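Local coordinates for protein yeast Cdc13 OB4 (Candida glabrata, PDB 3RMH) that forms the C-terminal OB-fold dimerization domain of the telomere protein Cdc13, which as a whole probably binds DNA, at residues 30-42 with 46-58. The protein carries 2 engineered substitutions. Sequence-based numbering, arbitrary orientation.
Sequences YVLNVYIIDVEIV and EIRIKVVNELPLV. Engineered in segment 46-58: Leu57 (natural residue Met).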
ATOM      1  N   TYR B  30      -7.110  16.326  -6.471  1.00 25.66           N
ATOM      2  CA  TYR B  30      -6.998  15.722  -7.785  1.00 25.27           C
ATOM      3  C   TYR B  30      -8.267  14.957  -8.075  1.00 22.14           C
ATOM      4  O   TYR B  30      -8.686  14.104  -7.286  1.00 24.91           O
ATOM      5  CB  TYR B  30      -5.805  14.774  -7.818  1.00 24.83           C
ATOM      6  CG  TYR B  30      -4.521  15.480  -7.462  1.00 29.03           C
ATOM      7  CD1 TYR B  30      -4.172  15.694  -6.133  1.00 28.27           C
ATOM      8  CD2 TYR B  30      -3.669  15.954  -8.451  1.00 33.13           C
ATOM      9  CE1 TYR B  30      -3.002  16.355  -5.796  1.00 27.12           C
ATOM     10  CE2 TYR B  30      -2.487  16.611  -8.117  1.00 33.75           C
ATOM     11  CZ  TYR B  30      -2.169  16.809  -6.790  1.00 36.94           C
ATOM     12  OH  TYR B  30      -1.003  17.458  -6.456  1.00 35.68           O
ATOM     13  N   VAL B  31      -8.877  15.265  -9.210  1.00 21.91           N
ATOM     14  CA  VAL B  31     -10.090  14.583  -9.596  1.00 26.83           C
ATOM     15  C   VAL B  31      -9.679  13.370 -10.409  1.00 27.89           C
ATOM     16  O   VAL B  31      -8.983  13.493 -11.415  1.00 34.23           O
ATOM     17  CB  VAL B  31     -10.999  15.505 -10.415  1.00 34.14           C
ATOM     18  CG1 VAL B  31     -12.288  14.773 -10.805  1.00 31.49           C
ATOM     19  CG2 VAL B  31     -11.306  16.780  -9.626  1.00 28.27           C
ATOM     20  N   LEU B  32     -10.110  12.194  -9.972  1.00 25.75           N
ATOM     21  CA  LEU B  32      -9.742  10.968 -10.647  1.00 23.76           C
ATOM     22  C   LEU B  32     -10.983  10.229 -11.115  1.00 30.52           C
ATOM     23  O   LEU B  32     -11.963  10.149 -10.382  1.00 27.51           O
ATOM     24  CB  LEU B  32      -9.000  10.050  -9.680  1.00 23.71           C
ATOM     25  CG  LEU B  32      -7.761  10.631  -9.011  1.00 29.21           C
ATOM     26  CD1 LEU B  32      -7.196   9.610  -8.054  1.00 28.28           C
ATOM     27  CD2 LEU B  32      -6.741  11.021 -10.074  1.00 36.87           C
ATOM     28  N   ASN B  33     -10.937   9.717 -12.339  1.00 29.54           N
ATOM     29  CA  ASN B  33     -11.915   8.739 -12.802  1.00 21.74           C
ATOM     30  C   ASN B  33     -11.195   7.420 -12.985  1.00 29.69           C
ATOM     31  O   ASN B  33     -10.457   7.235 -13.956  1.00 30.14           O
ATOM     32  CB  ASN B  33     -12.587   9.206 -14.107  1.00 27.10           C
ATOM     33  CG  ASN B  33     -13.506  10.383 -13.883  1.00 43.63           C
ATOM     34  OD1 ASN B  33     -14.624  10.225 -13.385  1.00 48.45           O
ATOM     35  ND2 ASN B  33     -13.034  11.579 -14.225  1.00 55.21           N
ATOM     36  N   VAL B  34     -11.378   6.511 -12.030  1.00 25.07           N
ATOM     37  CA  VAL B  34     -10.488   5.370 -11.923  1.00 24.00           C
ATOM     38  C   VAL B  34     -11.228   4.102 -11.576  1.00 25.96           C
ATOM     39  O   VAL B  34     -12.357   4.158 -11.094  1.00 25.33           O
ATOM     40  CB  VAL B  34      -9.391   5.638 -10.868  1.00 25.53           C
ATOM     41  CG1 VAL B  34      -8.415   6.662 -11.402  1.00 27.17           C
ATOM     42  CG2 VAL B  34     -10.015   6.133  -9.560  1.00 21.72           C
ATOM     43  N   TYR B  35     -10.585   2.963 -11.822  1.00 23.31           N
ATOM     44  CA  TYR B  35     -11.167   1.664 -11.492  1.00 21.99           C
ATOM     45  C   TYR B  35     -10.830   1.279 -10.082  1.00 22.88           C
ATOM     46  O   TYR B  35      -9.662   1.302  -9.708  1.00 23.57           O
ATOM     47  CB  TYR B  35     -10.621   0.583 -12.412  1.00 26.40           C
ATOM     48  CG  TYR B  35     -11.079   0.744 -13.833  1.00 26.60           C
ATOM     49  CD1 TYR B  35     -12.260   0.157 -14.264  1.00 31.02           C
ATOM     50  CD2 TYR B  35     -10.346   1.490 -14.737  1.00 31.61           C
ATOM     51  CE1 TYR B  35     -12.695   0.299 -15.570  1.00 39.43           C
ATOM     52  CE2 TYR B  35     -10.778   1.644 -16.049  1.00 33.25           C
ATOM     53  CZ  TYR B  35     -11.950   1.041 -16.455  1.00 41.52           C
ATOM     54  OH  TYR B  35     -12.379   1.188 -17.757  1.00 45.07           O
ATOM     55  N   ILE B  36     -11.836   0.896  -9.306  1.00 22.13           N
ATOM     56  CA  ILE B  36     -11.573   0.339  -7.970  1.00 19.67           C
ATOM     57  C   ILE B  36     -11.268  -1.134  -8.145  1.00 25.99           C
ATOM     58  O   ILE B  36     -12.100  -1.878  -8.652  1.00 26.62           O
ATOM     59  CB  ILE B  36     -12.804   0.502  -7.054  1.00 25.27           C
ATOM     60  CG1 ILE B  36     -13.063   1.992  -6.785  1.00 27.05           C
ATOM     61  CG2 ILE B  36     -12.619  -0.318  -5.774  1.00 25.99           C
ATOM     62  CD1 ILE B  36     -14.318   2.303  -6.013  1.00 27.42           C
ATOM     63  N   ILE B  37     -10.085  -1.579  -7.736  1.00 23.55           N
ATOM     64  CA  ILE B  37      -9.739  -2.988  -7.942  1.00 29.54           C
ATOM     65  C   ILE B  37      -9.625  -3.815  -6.671  1.00 34.00           C
ATOM     66  O   ILE B  37      -9.569  -5.031  -6.729  1.00 32.15           O
ATOM     67  CB  ILE B  37      -8.446  -3.144  -8.736  1.00 28.59           C
ATOM     68  CG1 ILE B  37      -7.315  -2.377  -8.040  1.00 31.61           C
ATOM     69  CG2 ILE B  37      -8.663  -2.668 -10.167  1.00 33.76           C
ATOM     70  CD1 ILE B  37      -5.963  -2.640  -8.637  1.00 38.14           C
ATOM     71  N   ASP B  38      -9.565  -3.168  -5.517  1.00 28.20           N
ATOM     72  CA  ASP B  38      -9.506  -3.924  -4.273  1.00 28.37           C
ATOM     73  C   ASP B  38     -10.002  -3.033  -3.167  1.00 25.37           C
ATOM     74  O   ASP B  38      -9.778  -1.823  -3.184  1.00 23.84           O
ATOM     75  CB  ASP B  38      -8.063  -4.382  -3.984  1.00 30.15           C
ATOM     76  CG  ASP B  38      -7.997  -5.580  -3.047  1.00 47.06           C
ATOM     77  OD1 ASP B  38      -9.047  -6.190  -2.764  1.00 52.64           O
ATOM     78  OD2 ASP B  38      -6.883  -5.930  -2.604  1.00 56.09           O
ATOM     79  N   VAL B  39     -10.698  -3.627  -2.211  1.00 23.34           N
ATOM     80  CA  VAL B  39     -11.080  -2.907  -1.017  1.00 28.93           C
ATOM     81  C   VAL B  39     -10.737  -3.770   0.185  1.00 31.57           C
ATOM     82  O   VAL B  39     -10.970  -4.973   0.187  1.00 29.76           O
ATOM     83  CB  VAL B  39     -12.580  -2.552  -0.998  1.00 33.50           C
ATOM     84  CG1 VAL B  39     -12.924  -1.838   0.290  1.00 28.86           C
ATOM     85  CG2 VAL B  39     -12.954  -1.680  -2.200  1.00 31.26           C
ATOM     86  N   GLU B  40     -10.169  -3.149   1.206  1.00 22.65           N
ATOM     87  CA  GLU B  40      -9.854  -3.866   2.419  1.00 29.58           C
ATOM     88  C   GLU B  40     -10.457  -3.111   3.582  1.00 30.95           C
ATOM     89  O   GLU B  40     -10.414  -1.882   3.621  1.00 27.76           O
ATOM     90  CB  GLU B  40      -8.341  -3.999   2.572  1.00 35.96           C
ATOM     91  CG  GLU B  40      -7.917  -4.643   3.864  1.00 50.81           C
ATOM     92  CD  GLU B  40      -6.525  -5.235   3.776  1.00 62.98           C
ATOM     93  OE1 GLU B  40      -5.782  -4.868   2.838  1.00 62.47           O
ATOM     94  OE2 GLU B  40      -6.187  -6.075   4.635  1.00 69.19           O
ATOM     95  N   ILE B  41     -11.054  -3.850   4.508  1.00 30.71           N
ATOM     96  CA  ILE B  41     -11.653  -3.253   5.690  1.00 31.62           C
ATOM     97  C   ILE B  41     -10.899  -3.687   6.943  1.00 42.58           C
ATOM     98  O   ILE B  41     -10.599  -4.864   7.114  1.00 33.36           O
ATOM     99  CB  ILE B  41     -13.115  -3.664   5.825  1.00 36.78           C
ATOM    100  CG1 ILE B  41     -13.925  -3.153   4.630  1.00 30.97           C
ATOM    101  CG2 ILE B  41     -13.697  -3.130   7.120  1.00 36.64           C
ATOM    102  CD1 ILE B  41     -15.308  -3.804   4.524  1.00 33.84           C
ATOM    103  N   VAL B  42     -10.587  -2.726   7.805  1.00 44.98           N
ATOM    104  CA  VAL B  42      -9.961  -3.017   9.092  1.00 49.39           C
ATOM    105  C   VAL B  42     -10.935  -2.648  10.208  1.00 53.01           C
ATOM    106  O   VAL B  42     -11.043  -1.481  10.587  1.00 50.22           O
ATOM    107  CB  VAL B  42      -8.642  -2.245   9.268  1.00 48.38           C
ATOM    108  CG1 VAL B  42      -8.017  -2.554  10.617  1.00 51.07           C
ATOM    109  CG2 VAL B  42      -7.677  -2.592   8.148  1.00 51.68           C
ATOM    110  N   GLU B  46     -11.019   1.530   9.570  1.00 32.53           N
ATOM    111  CA  GLU B  46     -10.384   1.958   8.330  1.00 30.46           C
ATOM    112  C   GLU B  46     -10.881   1.219   7.095  1.00 30.60           C
ATOM    113  O   GLU B  46     -11.144   0.021   7.135  1.00 36.96           O
ATOM    114  CB  GLU B  46      -8.860   1.827   8.436  1.00 30.23           C
ATOM    115  CG  GLU B  46      -8.081   2.449   7.280  1.00 33.14           C
ATOM    116  CD  GLU B  46      -6.615   2.691   7.630  1.00 42.40           C
ATOM    117  OE1 GLU B  46      -5.781   1.782   7.417  1.00 35.01           O
ATOM    118  OE2 GLU B  46      -6.293   3.796   8.123  1.00 47.26           O
ATOM    119  N   ILE B  47     -10.983   1.956   5.995  1.00 25.56           N
ATOM    120  CA  ILE B  47     -11.280   1.382   4.683  1.00 21.55           C
ATOM    121  C   ILE B  47     -10.155   1.783   3.739  1.00 23.53           C
ATOM    122  O   ILE B  47      -9.826   2.967   3.618  1.00 25.43           O
ATOM    123  CB  ILE B  47     -12.617   1.920   4.144  1.00 23.43           C
ATOM    124  CG1 ILE B  47     -13.737   1.642   5.145  1.00 29.05           C
ATOM    125  CG2 ILE B  47     -12.944   1.303   2.760  1.00 26.15           C
ATOM    126  CD1 ILE B  47     -15.058   2.296   4.785  1.00 29.75           C
ATOM    127  N   ARG B  48      -9.553   0.801   3.084  1.00 18.72           N
ATOM    128  CA  ARG B  48      -8.529   1.066   2.089  1.00 17.74           C
ATOM    129  C   ARG B  48      -8.992   0.630   0.710  1.00 20.93           C
ATOM    130  O   ARG B  48      -9.364  -0.524   0.511  1.00 22.73           O
ATOM    131  CB  ARG B  48      -7.251   0.310   2.429  1.00 23.46           C
ATOM    132  CG  ARG B  48      -6.760   0.585   3.815  1.00 29.32           C
ATOM    133  CD  ARG B  48      -5.679  -0.411   4.174  1.00 39.65           C
ATOM    134  NE  ARG B  48      -5.258  -0.294   5.565  1.00 41.50           N
ATOM    135  CZ  ARG B  48      -4.470  -1.176   6.168  1.00 51.64           C
ATOM    136  NH1 ARG B  48      -4.041  -2.236   5.494  1.00 54.25           N
ATOM    137  NH2 ARG B  48      -4.114  -1.005   7.436  1.00 44.95           N
ATOM    138  N   ILE B  49      -8.934   1.554  -0.237  1.00 22.57           N
ATOM    139  CA  ILE B  49      -9.436   1.328  -1.600  1.00 15.94           C
ATOM    140  C   ILE B  49      -8.284   1.491  -2.586  1.00 21.44           C
ATOM    141  O   ILE B  49      -7.680   2.558  -2.654  1.00 26.56           O
ATOM    142  CB  ILE B  49     -10.515   2.365  -1.926  1.00 23.79           C
ATOM    143  CG1 ILE B  49     -11.642   2.300  -0.894  1.00 29.47           C
ATOM    144  CG2 ILE B  49     -11.072   2.193  -3.348  1.00 26.64           C
ATOM    145  CD1 ILE B  49     -12.670   3.412  -1.045  1.00 34.74           C
ATOM    146  N   LYS B  50      -7.978   0.447  -3.353  1.00 21.62           N
ATOM    147  CA  LYS B  50      -6.931   0.540  -4.370  1.00 21.15           C
ATOM    148  C   LYS B  50      -7.544   0.864  -5.731  1.00 22.04           C
ATOM    149  O   LYS B  50      -8.493   0.212  -6.151  1.00 22.95           O
ATOM    150  CB  LYS B  50      -6.126  -0.767  -4.457  1.00 19.32           C
ATOM    151  CG  LYS B  50      -5.280  -1.061  -3.190  1.00 36.01           C
ATOM    152  CD  LYS B  50      -4.309  -2.220  -3.408  1.00 49.23           C
ATOM    153  CE  LYS B  50      -3.499  -2.536  -2.143  1.00 58.13           C
ATOM    154  NZ  LYS B  50      -4.328  -3.207  -1.095  1.00 65.87           N
ATOM    155  N   VAL B  51      -6.992   1.866  -6.405  1.00 18.70           N
ATOM    156  CA  VAL B  51      -7.507   2.294  -7.707  1.00 24.75           C
ATOM    157  C   VAL B  51      -6.399   2.399  -8.745  1.00 24.29           C
ATOM    158  O   VAL B  51      -5.238   2.660  -8.408  1.00 28.20           O
ATOM    159  CB  VAL B  51      -8.247   3.661  -7.615  1.00 20.17           C
ATOM    160  CG1 VAL B  51      -9.371   3.607  -6.583  1.00 20.40           C
ATOM    161  CG2 VAL B  51      -7.267   4.798  -7.267  1.00 20.84           C
ATOM    162  N   VAL B  52      -6.780   2.188 -10.003  1.00 20.72           N
ATOM    163  CA  VAL B  52      -5.891   2.252 -11.165  1.00 22.85           C
ATOM    164  C   VAL B  52      -6.562   3.028 -12.301  1.00 28.77           C
ATOM    165  O   VAL B  52      -7.787   3.102 -12.359  1.00 29.13           O
ATOM    166  CB  VAL B  52      -5.527   0.841 -11.674  1.00 25.09           C
ATOM    167  CG1 VAL B  52      -4.909   0.029 -10.545  1.00 26.27           C
ATOM    168  CG2 VAL B  52      -6.769   0.123 -12.248  1.00 23.19           C
ATOM    169  N   ASN B  53      -5.769   3.605 -13.201  1.00 28.87           N
ATOM    170  CA  ASN B  53      -6.324   4.343 -14.326  1.00 30.15           C
ATOM    171  C   ASN B  53      -6.934   3.402 -15.383  1.00 37.68           C
ATOM    172  O   ASN B  53      -7.960   3.718 -15.981  1.00 37.55           O
ATOM    173  CB  ASN B  53      -5.276   5.281 -14.955  1.00 31.33           C
ATOM    174  CG  ASN B  53      -4.878   6.448 -14.034  1.00 38.41           C
ATOM    175  OD1 ASN B  53      -3.711   6.591 -13.665  1.00 35.67           O
ATOM    176  ND2 ASN B  53      -5.843   7.292 -13.683  1.00 38.46           N
ATOM    177  N   GLU B  54      -6.304   2.250 -15.602  1.00 30.91           N
ATOM    178  CA  GLU B  54      -6.787   1.263 -16.581  1.00 36.87           C
ATOM    179  C   GLU B  54      -6.677  -0.159 -16.036  1.00 38.08           C
ATOM    180  O   GLU B  54      -5.722  -0.487 -15.336  1.00 34.64           O
ATOM    181  CB  GLU B  54      -5.970   1.363 -17.868  1.00 46.46           C
ATOM    182  CG  GLU B  54      -6.087   2.688 -18.581  1.00 58.21           C
ATOM    183  CD  GLU B  54      -7.443   2.879 -19.235  1.00 72.24           C
ATOM    184  OE1 GLU B  54      -8.069   1.862 -19.617  1.00 73.99           O
ATOM    185  OE2 GLU B  54      -7.881   4.045 -19.363  1.00 72.02           O
ATOM    186  N   LEU B  55      -7.644  -1.009 -16.351  1.00 39.95           N
ATOM    187  CA  LEU B  55      -7.512  -2.411 -15.994  1.00 45.98           C
ATOM    188  C   LEU B  55      -6.423  -3.014 -16.877  1.00 44.01           C
ATOM    189  O   LEU B  55      -6.275  -2.626 -18.028  1.00 47.45           O
ATOM    190  CB  LEU B  55      -8.844  -3.141 -16.160  1.00 47.52           C
ATOM    191  CG  LEU B  55      -9.952  -2.617 -15.243  1.00 45.71           C
ATOM    192  CD1 LEU B  55     -11.305  -3.219 -15.612  1.00 49.74           C
ATOM    193  CD2 LEU B  55      -9.600  -2.901 -13.785  1.00 37.61           C
ATOM    194  N   PRO B  56      -5.621  -3.938 -16.327  1.00 38.40           N
ATOM    195  CA  PRO B  56      -4.502  -4.439 -17.137  1.00 36.41           C
ATOM    196  C   PRO B  56      -4.967  -5.288 -18.325  1.00 50.80           C
ATOM    197  O   PRO B  56      -5.943  -6.033 -18.198  1.00 45.91           O
ATOM    198  CB  PRO B  56      -3.694  -5.283 -16.141  1.00 40.42           C
ATOM    199  CG  PRO B  56      -4.661  -5.641 -15.056  1.00 43.91           C
ATOM    200  CD  PRO B  56      -5.617  -4.482 -14.958  1.00 41.19           C
ATOM    201  N   LEU B  57      -4.278  -5.166 -19.460  1.00 46.60           N
ATOM    202  CA  LEU B  57      -4.606  -5.962 -20.652  1.00 67.13           C
ATOM    203  C   LEU B  57      -4.260  -7.444 -20.476  1.00 66.17           C
ATOM    204  O   LEU B  57      -3.596  -7.825 -19.511  1.00 59.15           O
ATOM    205  CB  LEU B  57      -3.886  -5.428 -21.896  1.00 77.47           C
ATOM    206  CG  LEU B  57      -3.756  -3.922 -22.128  1.00 86.79           C
ATOM    207  CD1 LEU B  57      -2.600  -3.359 -21.314  1.00 88.29           C
ATOM    208  CD2 LEU B  57      -3.549  -3.647 -23.610  1.00 91.39           C
ATOM    209  N   VAL B  58      -4.680  -8.269 -21.433  1.00 66.86           N
ATOM    210  CA  VAL B  58      -4.497  -9.718 -21.337  1.00 61.45           C
ATOM    211  C   VAL B  58      -3.058 -10.136 -21.040  1.00 58.55           C
ATOM    212  O   VAL B  58      -2.116  -9.669 -21.685  1.00 55.33           O
ATOM    213  CB  VAL B  58      -4.954 -10.437 -22.621  1.00 62.47           C
ATOM    214  CG1 VAL B  58      -6.376 -10.051 -22.960  1.00 58.80           C
ATOM    215  CG2 VAL B  58      -4.021 -10.107 -23.778  1.00 71.83           C
TER
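With CG1 of Ile37 wedged between its own backbone N and carbonyl carbon (chi1 55°), the CD1 methyl swings onto CG1 of Val52, while CG2, beside the N, meets CD2 of Leu55, the two side chains running in opposite directions. This meeting marks a beta bulge in an antiparallel hairpin of the OB fold, strands 28-42 and 46-52. Ile37 is the extra residue: its phi/psi of -112/-14° leaves the extended range, and the register shifts by one between the Ile36–Val51 and Asp38–Lys50 pairs. Hydrogen bonding survives the irregularity, because Lys50 O accepts from Ile37 N at 2.9 Å while Lys50 N donates to Asp38 O, also at 2.9 Å. The Ile37 CD1–Val52 CG1 approach, 3.4 Å, is tighter than ordinary carbon packing.

The hairpin illustrates how a strand pair can serve two environments. On one face Ile36, Val39, Ile47, Ile49 and Val51 turn inward; the CG2 methyls of Ile36 and Ile49 meet at 3.8 Å, and Ile16 of helix 16-19 and Leu68 of strand 68-73 pack on Val51. The other face carries Asp38, Glu40, Glu46, Arg48 and Lys50 together with Tyr35, Val42 and Val52. Here Arg48 grips a single oxygen, Glu46 OE1, side-on through NE (2.8 Å) and NH2, the oxygen lying in the guanidinium plane, and Val42 CG2 sits over one guanidinium face. Within the hairpin Glu40 OE1 stays 4.1 Å from Arg48 NH1, too far for a salt bridge; Glu40 instead pairs with Arg48 of the second subunit, and reciprocally, so this face contributes to the dimer. Past the strand end, Leu55 lies across the Tyr35 ring, the two side chains roughly perpendicular, its CG 3.9 Å from the ring centroid in a CH-pi contact, while Val52 O lies at the ring's edge.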